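Local coordinates for protein arginyl-trna synthetase (Thermus thermophilus, PDB 1IQ0) that probably catalyses the ATP-dependent joining of L-arginine to tRNA(Arg), working as a monomeric class I aminoacyl-tRNA synthetase, at residues A[72-76]-A[77-81]; A[248-251]-A[252-255]; A[506-509]-A[510-513]. All blocks are in the same frame, centred on the assembly; numbering follows the deposited sequence.

Contact 1. Residues A[72-76]-A[77-81]; sequences VPVGG and YLNFR
V72 and N79 face each other as an antiparallel hydrogen-bonded pair. V72 N gives a hydrogen bond to N79 O at 2.8 Å. N79 N returns one to V72 O at 2.9 Å. V74 and Y77 form the next such pair. V74 N reaches Y77 O at 2.7 Å, and Y77 N comes back to V74 O at 3.0 Å.

P73 and L78 lie between them as a non-hydrogen-bonded pair. L78 runs alongside P73, with CG anti to the backbone N (chi1 174°). This lays L78 CD1 against the backbone of the first strand, 3.6 Å from P73 N, and it meets P73 CG at 3.9 Å. Q56 and K59 of helix 51-60 also touch P73.

On the other face, V74 and N79 cross at about a right angle. The amide nitrogen N79 ND2 lies against the methyl V74 CG2 at 3.4 Å. Y77 starts from this face as well. Backbone oxygens V74 O and G75 O lie at the edge of its ring, near its plane, and F41 meets it edge-to-face.

G75 and G76 make the reversal. Both have positive phi (32° and 98°), and the backbone of G76 leaves no room for a CB. The arrangement is a tight antiparallel beta hairpin with a two-residue glycine loop, at the outer side of the N-terminal four-stranded sheet.

Contact 2. Residues A[248-251]-A[252-255]; sequences LLQK and ALAL
L249 and L253, one helical turn apart, run alongside each other. Methyl L249 CD1 touches methyl L253 CD2 at 3.8 Å. L249 comes to this place with CG anti to the backbone N (chi1 180°). L253 is less relaxed: its chi1 of -106° and chi2 of 23° lie away from the staggered positions. Its CB also rests on the carbonyl L249 O at 3.4 Å.

Q250 runs at a slant to L253. Its chain bends at chi2, and NE2 ends 4.1 Å from L253 CD2, a loose contact; the residue is exposed. The methyl A252 CB packs on L248 O, and A254 CB packs on Q250 O, each at 3.4 Å.

Regular backbone bonds space these side chains. L253 N donates to L249 O at 2.9 Å, and A254 N donates to Q250 O at 2.8 Å. The bonds from A252 N to L248 O and from L255 N to K251 O continue the same i to i+4 ladder of an alpha helix.

K251 leaves in a stretched chain, and its amine is held by two backbone oxygens, E317 O and A246 O. Helix 248-256 rests on helix 301-312 within the catalytic domain: L248 touches W311, L249 touches A303, A252 touches A307 and L255 touches F310.

Contact 3. Residues A[506-509]-A[510-513]; sequences ALDL and LDFE
A506 O and L507 O both face the amide of L510. L510 N makes a weak, bent bond to each, at 3.1 Å to A506 O and 3.0 Å to L507 O. The L510 side chain folds back over the same carbonyls, with CG 3.5 Å from A506 O. Methyl L507 CD1 meets L510 CD1 loosely at 4.3 Å. D511 CG stands anti to its own carbonyl carbon (chi1 -64°), which turns the carboxylate back toward L507 O, 3.7 Å from D511 OD2.

D508 O takes a bond from D511 N at 3.2 Å, which arrives from well above the carbonyl plane. The two acids come close, with D508 OD1 and D511 OD2 4.5 Å apart. R27 forms salt bridges to both of these oxygens, which would offset their like charge, while S538 holds D508 OD2 and R3 and Y36 hold D511 OD1.

L509 opens a type I turn that ends at F512. Its closing bond, F512 N to L509 O, is long and weak at 3.4 Å.

The turn leads from helix 500-509 into helix 512-522. A506 packs on helix 84-92, L509 packs on helices 525-544 and 562-583, and D511 is bonded to R27 of strand 26-27 and Y36 of strand 36-39.

The three contacts follow one another along the chain; none nests in or crosses another. Contact 1 comes first and closes the hairpin of strands 68-74 and 77-82 in the N-terminal domain. Contact 2 is a single helix stretch in the catalytic domain and closes no loop beyond its own turns; its centre is about 57 Å from that of contact 1. Contact 3 is the turn between two helices of the anticodon-binding domain. Its centre is about 20 Å from that of contact 1. They do not touch, but Y36 links them: its backbone pairs with F80 and its hydroxyl with D511. The N-terminal sheet is thereby tied to the anticodon-binding domain.

Contact 1. Residues A[72-76]-A[77-81]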
ATOM      1  N   VAL A  72      -4.811 -32.551  16.880  1.00 33.37           N
ATOM      2  CA  VAL A  72      -3.839 -33.157  17.776  1.00 38.92           C
ATOM      3  C   VAL A  72      -3.149 -32.167  18.700  1.00 41.49           C
ATOM      4  O   VAL A  72      -2.459 -31.255  18.241  1.00 40.98           O
ATOM      5  CB  VAL A  72      -2.741 -33.895  16.972  1.00 44.55           C
ATOM      6  CG1 VAL A  72      -1.781 -34.604  17.920  1.00 42.89           C
ATOM      7  CG2 VAL A  72      -3.379 -34.883  16.010  1.00 46.40           C
ATOM      8  N   PRO A  73      -3.334 -32.325  20.019  1.00 50.52           N
ATOM      9  CA  PRO A  73      -2.694 -31.422  20.982  1.00 52.67           C
ATOM     10  C   PRO A  73      -1.197 -31.732  20.985  1.00 54.32           C
ATOM     11  O   PRO A  73      -0.793 -32.835  21.347  1.00 55.49           O
ATOM     12  CB  PRO A  73      -3.357 -31.799  22.304  1.00 48.16           C
ATOM     13  CG  PRO A  73      -4.706 -32.310  21.880  1.00 47.56           C
ATOM     14  CD  PRO A  73      -4.360 -33.151  20.678  1.00 47.10           C
ATOM     15  N   VAL A  74      -0.377 -30.769  20.576  1.00 53.09           N
ATOM     16  CA  VAL A  74       1.066 -30.991  20.527  1.00 53.71           C
ATOM     17  C   VAL A  74       1.859 -29.968  21.330  1.00 53.16           C
ATOM     18  O   VAL A  74       2.090 -28.850  20.868  1.00 54.67           O
ATOM     19  CB  VAL A  74       1.581 -30.975  19.071  1.00 69.07           C
ATOM     20  CG1 VAL A  74       3.058 -31.326  19.037  1.00 69.33           C
ATOM     21  CG2 VAL A  74       0.782 -31.952  18.227  1.00 68.24           C
ATOM     22  N   GLY A  75       2.273 -30.369  22.529  1.00 63.87           N
ATOM     23  CA  GLY A  75       3.051 -29.505  23.402  1.00 64.30           C
ATOM     24  C   GLY A  75       2.777 -28.013  23.331  1.00 64.74           C
ATOM     25  O   GLY A  75       3.601 -27.248  22.825  1.00 65.24           O
ATOM     26  N   GLY A  76       1.622 -27.592  23.839  1.00 61.89           N
ATOM     27  CA  GLY A  76       1.289 -26.177  23.827  1.00 60.96           C
ATOM     28  C   GLY A  76       0.387 -25.745  22.689  1.00 61.55           C
ATOM     29  O   GLY A  76      -0.465 -24.871  22.860  1.00 62.62           O
ATOM     30  N   TYR A  77       0.575 -26.348  21.521  1.00 52.51           N
ATOM     31  CA  TYR A  77      -0.235 -26.021  20.355  1.00 48.34           C
ATOM     32  C   TYR A  77      -1.307 -27.075  20.144  1.00 45.20           C
ATOM     33  O   TYR A  77      -1.240 -28.175  20.693  1.00 44.78           O
ATOM     34  CB  TYR A  77       0.618 -25.990  19.075  1.00 45.47           C
ATOM     35  CG  TYR A  77       1.677 -24.912  18.984  1.00 46.71           C
ATOM     36  CD1 TYR A  77       2.873 -25.009  19.696  1.00 47.75           C
ATOM     37  CD2 TYR A  77       1.493 -23.805  18.155  1.00 47.39           C
ATOM     38  CE1 TYR A  77       3.865 -24.027  19.579  1.00 48.85           C
ATOM     39  CE2 TYR A  77       2.472 -22.819  18.032  1.00 49.16           C
ATOM     40  CZ  TYR A  77       3.653 -22.935  18.743  1.00 49.92           C
ATOM     41  OH  TYR A  77       4.612 -21.954  18.617  1.00 50.42           O
ATOM     42  N   LEU A  78      -2.311 -26.720  19.353  1.00 41.78           N
ATOM     43  CA  LEU A  78      -3.354 -27.660  18.973  1.00 38.02           C
ATOM     44  C   LEU A  78      -3.238 -27.642  17.452  1.00 39.00           C
ATOM     45  O   LEU A  78      -3.579 -26.646  16.807  1.00 37.40           O
ATOM     46  CB  LEU A  78      -4.748 -27.199  19.404  1.00 36.67           C
ATOM     47  CG  LEU A  78      -5.849 -28.132  18.862  1.00 34.36           C
ATOM     48  CD1 LEU A  78      -5.565 -29.581  19.267  1.00 33.05           C
ATOM     49  CD2 LEU A  78      -7.209 -27.699  19.375  1.00 31.76           C
ATOM     50  N   ASN A  79      -2.714 -28.727  16.885  1.00 43.19           N
ATOM     51  CA  ASN A  79      -2.532 -28.810  15.441  1.00 41.52           C
ATOM     52  C   ASN A  79      -3.680 -29.500  14.729  1.00 42.37           C
ATOM     53  O   ASN A  79      -4.389 -30.321  15.310  1.00 45.02           O
ATOM     54  CB  ASN A  79      -1.226 -29.528  15.103  1.00 43.31           C
ATOM     55  CG  ASN A  79      -0.005 -28.759  15.552  1.00 46.92           C
ATOM     56  OD1 ASN A  79      -0.002 -27.527  15.573  1.00 53.03           O
ATOM     57  ND2 ASN A  79       1.047 -29.481  15.897  1.00 41.85           N
ATOM     58  N   PHE A  80      -3.853 -29.159  13.457  1.00 33.75           N
ATOM     59  CA  PHE A  80      -4.918 -29.742  12.663  1.00 32.80           C
ATOM     60  C   PHE A  80      -4.405 -30.331  11.358  1.00 33.05           C
ATOM     61  O   PHE A  80      -3.699 -29.665  10.593  1.00 33.11           O
ATOM     62  CB  PHE A  80      -5.986 -28.692  12.341  1.00 32.78           C
ATOM     63  CG  PHE A  80      -6.541 -28.001  13.547  1.00 30.35           C
ATOM     64  CD1 PHE A  80      -5.859 -26.938  14.129  1.00 33.54           C
ATOM     65  CD2 PHE A  80      -7.740 -28.425  14.114  1.00 33.68           C
ATOM     66  CE1 PHE A  80      -6.366 -26.302  15.266  1.00 33.28           C
ATOM     67  CE2 PHE A  80      -8.257 -27.798  15.250  1.00 33.63           C
ATOM     68  CZ  PHE A  80      -7.568 -26.733  15.828  1.00 30.92           C
ATOM     69  N   ARG A  81      -4.759 -31.584  11.111  1.00 27.08           N
ATOM     70  CA  ARG A  81      -4.375 -32.243   9.880  1.00 27.76           C
ATOM     71  C   ARG A  81      -5.631 -32.177   9.018  1.00 27.83           C
ATOM     72  O   ARG A  81      -6.700 -32.613   9.443  1.00 27.38           O
ATOM     73  CB  ARG A  81      -3.958 -33.693  10.148  1.00 40.22           C
ATOM     74  CG  ARG A  81      -3.530 -34.470   8.896  1.00 43.80           C
ATOM     75  CD  ARG A  81      -2.528 -35.570   9.243  1.00 48.86           C
ATOM     76  NE  ARG A  81      -2.887 -36.263  10.479  1.00 49.98           N
ATOM     77  CZ  ARG A  81      -3.891 -37.124  10.598  1.00 51.13           C
ATOM     78  NH1 ARG A  81      -4.649 -37.418   9.550  1.00 51.50           N
ATOM     79  NH2 ARG A  81      -4.150 -37.676  11.777  1.00 49.14           N
TER

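Contact 2. Residues A[248-251]-A[252-255]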
ATOM      1  N   LEU A 248     -11.764  25.807   5.750  1.00 20.30           N
ATOM      2  CA  LEU A 248     -11.649  24.690   6.685  1.00 16.85           C
ATOM      3  C   LEU A 248     -10.871  25.064   7.943  1.00 17.99           C
ATOM      4  O   LEU A 248     -11.215  24.632   9.043  1.00 17.74           O
ATOM      5  CB  LEU A 248     -10.992  23.472   6.012  1.00 20.61           C
ATOM      6  CG  LEU A 248     -11.717  22.841   4.817  1.00 21.29           C
ATOM      7  CD1 LEU A 248     -10.990  21.565   4.364  1.00 20.36           C
ATOM      8  CD2 LEU A 248     -13.146  22.516   5.212  1.00 17.11           C
ATOM      9  N   LEU A 249      -9.830  25.874   7.784  1.00 21.14           N
ATOM     10  CA  LEU A 249      -9.015  26.288   8.918  1.00 21.21           C
ATOM     11  C   LEU A 249      -9.826  26.986  10.005  1.00 23.53           C
ATOM     12  O   LEU A 249      -9.845  26.544  11.154  1.00 24.52           O
ATOM     13  CB  LEU A 249      -7.894  27.214   8.450  1.00 20.54           C
ATOM     14  CG  LEU A 249      -6.956  27.743   9.539  1.00 21.86           C
ATOM     15  CD1 LEU A 249      -6.399  26.594  10.397  1.00 19.57           C
ATOM     16  CD2 LEU A 249      -5.836  28.495   8.861  1.00 18.13           C
ATOM     17  N   GLN A 250     -10.487  28.082   9.642  1.00 23.88           N
ATOM     18  CA  GLN A 250     -11.301  28.837  10.594  1.00 25.23           C
ATOM     19  C   GLN A 250     -12.392  27.984  11.226  1.00 24.86           C
ATOM     20  O   GLN A 250     -12.656  28.103  12.419  1.00 26.01           O
ATOM     21  CB  GLN A 250     -11.936  30.057   9.917  1.00 38.99           C
ATOM     22  CG  GLN A 250     -10.936  31.132   9.520  1.00 52.75           C
ATOM     23  CD  GLN A 250     -10.088  31.616  10.695  1.00 59.93           C
ATOM     24  OE1 GLN A 250     -10.616  32.080  11.709  1.00 62.16           O
ATOM     25  NE2 GLN A 250      -8.768  31.514  10.557  1.00 59.84           N
ATOM     26  N   LYS A 251     -13.031  27.137  10.425  1.00 17.75           N
ATOM     27  CA  LYS A 251     -14.085  26.263  10.924  1.00 18.53           C
ATOM     28  C   LYS A 251     -13.530  25.287  11.951  1.00 20.29           C
ATOM     29  O   LYS A 251     -14.166  25.034  12.977  1.00 18.24           O
ATOM     30  CB  LYS A 251     -14.735  25.487   9.771  1.00 21.43           C
ATOM     31  CG  LYS A 251     -15.504  26.372   8.792  1.00 20.67           C
ATOM     32  CD  LYS A 251     -16.010  25.596   7.569  1.00 19.43           C
ATOM     33  CE  LYS A 251     -16.613  26.562   6.533  1.00 25.84           C
ATOM     34  NZ  LYS A 251     -17.087  25.873   5.293  1.00 27.51           N
ATOM     35  N   ALA A 252     -12.345  24.739  11.679  1.00 21.17           N
ATOM     36  CA  ALA A 252     -11.727  23.790  12.599  1.00 20.22           C
ATOM     37  C   ALA A 252     -11.365  24.522  13.877  1.00 21.73           C
ATOM     38  O   ALA A 252     -11.623  24.032  14.976  1.00 24.17           O
ATOM     39  CB  ALA A 252     -10.465  23.165  11.972  1.00 15.37           C
ATOM     40  N   LEU A 253     -10.764  25.698  13.724  1.00 26.04           N
ATOM     41  CA  LEU A 253     -10.361  26.518  14.860  1.00 26.10           C
ATOM     42  C   LEU A 253     -11.566  26.864  15.742  1.00 27.36           C
ATOM     43  O   LEU A 253     -11.498  26.763  16.968  1.00 27.11           O
ATOM     44  CB  LEU A 253      -9.683  27.797  14.360  1.00 25.39           C
ATOM     45  CG  LEU A 253      -8.156  27.945  14.478  1.00 25.53           C
ATOM     46  CD1 LEU A 253      -7.480  26.607  14.574  1.00 29.46           C
ATOM     47  CD2 LEU A 253      -7.639  28.737  13.287  1.00 25.94           C
ATOM     48  N   ALA A 254     -12.673  27.253  15.116  1.00 21.24           N
ATOM     49  CA  ALA A 254     -13.876  27.608  15.864  1.00 23.91           C
ATOM     50  C   ALA A 254     -14.431  26.397  16.598  1.00 24.40           C
ATOM     51  O   ALA A 254     -14.903  26.511  17.723  1.00 26.70           O
ATOM     52  CB  ALA A 254     -14.938  28.184  14.925  1.00 26.15           C
ATOM     53  N   LEU A 255     -14.374  25.232  15.964  1.00 24.24           N
ATOM     54  CA  LEU A 255     -14.880  24.022  16.596  1.00 23.62           C
ATOM     55  C   LEU A 255     -13.993  23.641  17.786  1.00 22.79           C
ATOM     56  O   LEU A 255     -14.494  23.294  18.854  1.00 25.07           O
ATOM     57  CB  LEU A 255     -14.938  22.884  15.572  1.00 30.92           C
ATOM     58  CG  LEU A 255     -15.397  21.506  16.058  1.00 34.87           C
ATOM     59  CD1 LEU A 255     -16.770  21.599  16.717  1.00 32.39           C
ATOM     60  CD2 LEU A 255     -15.434  20.552  14.871  1.00 33.99           C
TER

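Contact 3. Residues A[506-509]-A[510-513]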
ATOM      1  N   ALA A 506      -0.860 -27.243  -3.132  1.00 19.68           N
ATOM      2  CA  ALA A 506      -2.221 -26.810  -2.852  1.00 22.06           C
ATOM      3  C   ALA A 506      -2.275 -26.095  -1.497  1.00 24.17           C
ATOM      4  O   ALA A 506      -2.945 -25.073  -1.350  1.00 26.15           O
ATOM      5  CB  ALA A 506      -3.150 -28.015  -2.851  1.00 16.43           C
ATOM      6  N   LEU A 507      -1.552 -26.633  -0.515  1.00 19.58           N
ATOM      7  CA  LEU A 507      -1.516 -26.051   0.821  1.00 20.86           C
ATOM      8  C   LEU A 507      -0.953 -24.626   0.807  1.00 23.81           C
ATOM      9  O   LEU A 507      -1.463 -23.747   1.510  1.00 23.27           O
ATOM     10  CB  LEU A 507      -0.701 -26.940   1.754  1.00 23.75           C
ATOM     11  CG  LEU A 507      -0.702 -26.660   3.258  1.00 23.89           C
ATOM     12  CD1 LEU A 507      -2.127 -26.511   3.794  1.00 24.65           C
ATOM     13  CD2 LEU A 507       0.018 -27.821   3.951  1.00 23.90           C
ATOM     14  N   ASP A 508       0.089 -24.379   0.014  1.00 26.90           N
ATOM     15  CA  ASP A 508       0.630 -23.022  -0.050  1.00 25.52           C
ATOM     16  C   ASP A 508      -0.414 -22.092  -0.654  1.00 27.10           C
ATOM     17  O   ASP A 508      -0.488 -20.916  -0.302  1.00 27.61           O
ATOM     18  CB  ASP A 508       1.913 -22.977  -0.869  1.00 20.67           C
ATOM     19  CG  ASP A 508       3.069 -23.626  -0.147  1.00 24.93           C
ATOM     20  OD1 ASP A 508       3.092 -23.546   1.099  1.00 27.48           O
ATOM     21  OD2 ASP A 508       3.945 -24.205  -0.817  1.00 26.17           O
ATOM     22  N   LEU A 509      -1.233 -22.631  -1.552  1.00 21.53           N
ATOM     23  CA  LEU A 509      -2.288 -21.847  -2.176  1.00 23.42           C
ATOM     24  C   LEU A 509      -3.377 -21.455  -1.168  1.00 23.52           C
ATOM     25  O   LEU A 509      -4.042 -20.431  -1.335  1.00 25.49           O
ATOM     26  CB  LEU A 509      -2.905 -22.632  -3.332  1.00 20.74           C
ATOM     27  CG  LEU A 509      -2.096 -22.606  -4.631  1.00 20.73           C
ATOM     28  CD1 LEU A 509      -2.623 -23.658  -5.601  1.00 20.37           C
ATOM     29  CD2 LEU A 509      -2.183 -21.212  -5.244  1.00 18.52           C
ATOM     30  N   LEU A 510      -3.550 -22.262  -0.125  1.00 23.23           N
ATOM     31  CA  LEU A 510      -4.566 -21.987   0.884  1.00 24.85           C
ATOM     32  C   LEU A 510      -4.193 -20.816   1.791  1.00 22.20           C
ATOM     33  O   LEU A 510      -5.026 -20.351   2.564  1.00 23.71           O
ATOM     34  CB  LEU A 510      -4.832 -23.222   1.758  1.00 25.36           C
ATOM     35  CG  LEU A 510      -5.381 -24.508   1.124  1.00 27.02           C
ATOM     36  CD1 LEU A 510      -5.956 -25.384   2.224  1.00 30.31           C
ATOM     37  CD2 LEU A 510      -6.460 -24.200   0.119  1.00 23.97           C
ATOM     38  N   ASP A 511      -2.955 -20.343   1.688  1.00 25.82           N
ATOM     39  CA  ASP A 511      -2.492 -19.231   2.511  1.00 24.66           C
ATOM     40  C   ASP A 511      -2.632 -17.867   1.851  1.00 26.33           C
ATOM     41  O   ASP A 511      -2.356 -16.845   2.475  1.00 28.74           O
ATOM     42  CB  ASP A 511      -1.030 -19.434   2.908  1.00 21.80           C
ATOM     43  CG  ASP A 511      -0.832 -20.646   3.775  1.00 25.89           C
ATOM     44  OD1 ASP A 511      -1.729 -20.942   4.589  1.00 28.14           O
ATOM     45  OD2 ASP A 511       0.222 -21.298   3.660  1.00 25.63           O
ATOM     46  N   PHE A 512      -3.062 -17.847   0.597  1.00 18.84           N
ATOM     47  CA  PHE A 512      -3.209 -16.599  -0.139  1.00 20.57           C
ATOM     48  C   PHE A 512      -4.170 -15.574   0.472  1.00 21.30           C
ATOM     49  O   PHE A 512      -3.821 -14.404   0.639  1.00 21.66           O
ATOM     50  CB  PHE A 512      -3.654 -16.888  -1.567  1.00 20.44           C
ATOM     51  CG  PHE A 512      -4.002 -15.653  -2.349  1.00 21.50           C
ATOM     52  CD1 PHE A 512      -3.027 -14.707  -2.646  1.00 22.07           C
ATOM     53  CD2 PHE A 512      -5.309 -15.428  -2.773  1.00 22.33           C
ATOM     54  CE1 PHE A 512      -3.347 -13.555  -3.355  1.00 20.10           C
ATOM     55  CE2 PHE A 512      -5.641 -14.277  -3.482  1.00 19.28           C
ATOM     56  CZ  PHE A 512      -4.657 -13.339  -3.773  1.00 18.78           C
ATOM     57  N   GLU A 513      -5.385 -16.008   0.787  1.00 24.52           N
ATOM     58  CA  GLU A 513      -6.374 -15.104   1.345  1.00 27.26           C
ATOM     59  C   GLU A 513      -5.940 -14.530   2.692  1.00 28.36           C
ATOM     60  O   GLU A 513      -6.208 -13.366   2.988  1.00 32.62           O
ATOM     61  CB  GLU A 513      -7.737 -15.811   1.438  1.00 30.28           C
ATOM     62  CG  GLU A 513      -8.273 -16.244   0.064  1.00 35.82           C
ATOM     63  CD  GLU A 513      -9.752 -16.618   0.070  1.00 44.34           C
ATOM     64  OE1 GLU A 513     -10.171 -17.424   0.930  1.00 49.39           O
ATOM     65  OE2 GLU A 513     -10.497 -16.109  -0.796  1.00 45.86           O
TER